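Local coordinates for C2 domain protein (Scophthalmus maximus, PDB 3W56) that binds calcium through a C2 domain, probably interacts with phospholipid membranes and may have wide pore channel activity, at residues K107-H113 / Y125-L129. Numbering follows the deposited sequence.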
# COMPACT_ATOMS: atom_id res chain seq x y z
N LYS A 107 14.88 -3.20 0.11
CA LYS A 107 16.28 -3.05 0.45
C LYS A 107 16.39 -2.87 1.94
O LYS A 107 15.50 -2.25 2.57
CB LYS A 107 16.88 -1.85 -0.26
CG LYS A 107 16.61 -1.90 -1.73
CD LYS A 107 17.43 -2.97 -2.42
CE LYS A 107 16.79 -3.19 -3.80
NZ LYS A 107 17.78 -3.49 -4.88
N VAL A 108 17.44 -3.40 2.54
CA VAL A 108 17.61 -3.24 3.99
C VAL A 108 17.55 -1.75 4.35
O VAL A 108 17.94 -0.89 3.56
CB VAL A 108 18.96 -3.83 4.48
CG1 VAL A 108 19.06 -3.77 6.00
CG2 VAL A 108 19.10 -5.27 4.01
N GLY A 109 17.05 -1.46 5.54
CA GLY A 109 16.95 -0.09 6.01
C GLY A 109 15.55 0.48 6.00
O GLY A 109 14.56 -0.22 5.80
N THR A 110 15.46 1.79 6.22
CA THR A 110 14.17 2.45 6.29
C THR A 110 14.05 3.40 5.09
O THR A 110 14.98 4.17 4.79
CB THR A 110 14.00 3.18 7.62
OG1 THR A 110 13.90 2.19 8.65
CG2 THR A 110 12.71 4.02 7.66
N HIS A 111 12.91 3.34 4.40
CA HIS A 111 12.77 4.05 3.09
C HIS A 111 11.42 4.73 3.02
O HIS A 111 10.41 4.17 3.47
CB HIS A 111 12.88 3.03 1.94
CG HIS A 111 14.16 2.26 2.00
ND1 HIS A 111 15.36 2.78 1.55
CD2 HIS A 111 14.45 1.07 2.58
CE1 HIS A 111 16.33 1.91 1.81
NE2 HIS A 111 15.80 0.87 2.43
N GLU A 112 11.38 5.96 2.50
CA GLU A 112 10.13 6.63 2.20
C GLU A 112 9.96 6.63 0.70
O GLU A 112 10.90 6.94 -0.08
CB GLU A 112 10.13 8.07 2.70
CG GLU A 112 10.43 8.21 4.17
CD GLU A 112 10.75 9.67 4.52
OE1 GLU A 112 9.93 10.54 4.13
OE2 GLU A 112 11.80 9.93 5.14
N HIS A 113 8.76 6.30 0.27
CA HIS A 113 8.46 6.22 -1.15
C HIS A 113 7.13 6.79 -1.57
O HIS A 113 6.21 6.98 -0.78
CB HIS A 113 8.53 4.74 -1.65
CG HIS A 113 9.92 4.17 -1.65
ND1 HIS A 113 10.89 4.63 -2.53
CD2 HIS A 113 10.51 3.20 -0.91
CE1 HIS A 113 12.02 3.98 -2.30
NE2 HIS A 113 11.81 3.10 -1.32
N TYR A 125 4.28 6.00 1.37
CA TYR A 125 4.42 4.90 2.35
C TYR A 125 5.85 4.82 2.78
O TYR A 125 6.78 5.39 2.17
CB TYR A 125 3.95 3.59 1.72
CG TYR A 125 4.79 3.14 0.53
CD1 TYR A 125 5.82 2.17 0.72
CD2 TYR A 125 4.55 3.62 -0.76
CE1 TYR A 125 6.55 1.69 -0.34
CE2 TYR A 125 5.31 3.14 -1.87
CZ TYR A 125 6.32 2.17 -1.63
OH TYR A 125 7.09 1.64 -2.67
N MET A 126 6.07 4.09 3.85
CA MET A 126 7.39 3.88 4.37
C MET A 126 7.51 2.38 4.54
O MET A 126 6.51 1.67 4.76
CB MET A 126 7.61 4.56 5.72
CG MET A 126 7.75 6.03 5.52
SD MET A 126 8.21 6.81 7.06
CE MET A 126 9.81 6.06 7.39
N TYR A 127 8.74 1.92 4.44
CA TYR A 127 8.97 0.55 4.95
C TYR A 127 10.30 0.45 5.57
O TYR A 127 11.23 1.20 5.27
CB TYR A 127 8.77 -0.51 3.83
CG TYR A 127 9.94 -0.61 2.90
CD1 TYR A 127 11.03 -1.46 3.19
CD2 TYR A 127 9.99 0.15 1.73
CE1 TYR A 127 12.13 -1.54 2.29
CE2 TYR A 127 11.05 0.07 0.85
CZ TYR A 127 12.12 -0.77 1.15
OH TYR A 127 13.16 -0.79 0.23
N THR A 128 10.40 -0.49 6.50
CA THR A 128 11.66 -0.85 7.15
C THR A 128 11.94 -2.35 6.93
O THR A 128 11.08 -3.18 7.24
CB THR A 128 11.62 -0.52 8.65
OG1 THR A 128 11.64 0.92 8.82
CG2 THR A 128 12.86 -1.06 9.34
N LEU A 129 13.10 -2.67 6.35
CA LEU A 129 13.55 -4.06 6.26
C LEU A 129 14.75 -4.23 7.18
O LEU A 129 15.80 -3.57 7.03
CB LEU A 129 13.89 -4.43 4.83
CG LEU A 129 14.32 -5.90 4.60
CD1 LEU A 129 13.19 -6.86 4.79
CD2 LEU A 129 14.81 -5.91 3.16
O HOH W 1 13.76 1.21 -1.22
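Six backbone hydrogen bonds join Gly109, His111 and His113 in reciprocal pairs to Leu129, Tyr127 and Tyr125, making 109-113 and 125-129 the arms of an antiparallel hairpin. His113 N to Tyr125 O is the straightest of them, 169° at the hydrogen. Between these pairs, CA-H...O contacts such as Met126 CA to His111 O (3.2 Å) fill the non-hydrogen-bonded positions.

Aromatic packing occupies the sheet face carrying His111, His113, Tyr125 and Tyr127. Both tyrosines set CG between backbone N and carbonyl carbon (chi1 79° for Tyr127), leaning their rings toward the neighbouring strand. His113 CB sits over one face of the Tyr125 ring, a CH-pi contact 3.8 Å from its centroid, while His113 CD2 meets Tyr127 CE2 rim to rim. His111 CD2 lies 3.3 Å from Tyr127 CZ, its ring oblique to the phenol.

Polar contacts tie the rims of this cluster to their surroundings. Tyr127 OH accepts a hydrogen bond from Lys107 N at 3.0 Å and shares a water with His113 NE2; His111 NE2 donates to Val108 O, in the imidazole plane but from above the carbonyl plane. Tyr125 OH is hydrogen-bonded to Arg104 NE of strand 97-105, in the facing sheet of the C2 sandwich.

On the other face, Thr110 OG1 and Thr128 OG1 are 2.6 Å apart in a hydrogen bond, Tyr27 OH being a second partner of Thr128. Met126, bent at its thioether, brings CE to 3.6 Å from Thr110 CG2.

The Tyr127 hydroxyl thus ties the turn entering this edge strand to its neighbour; His111 is held by ring packing and a direct bond to backbone, His113 by ring packing and a water.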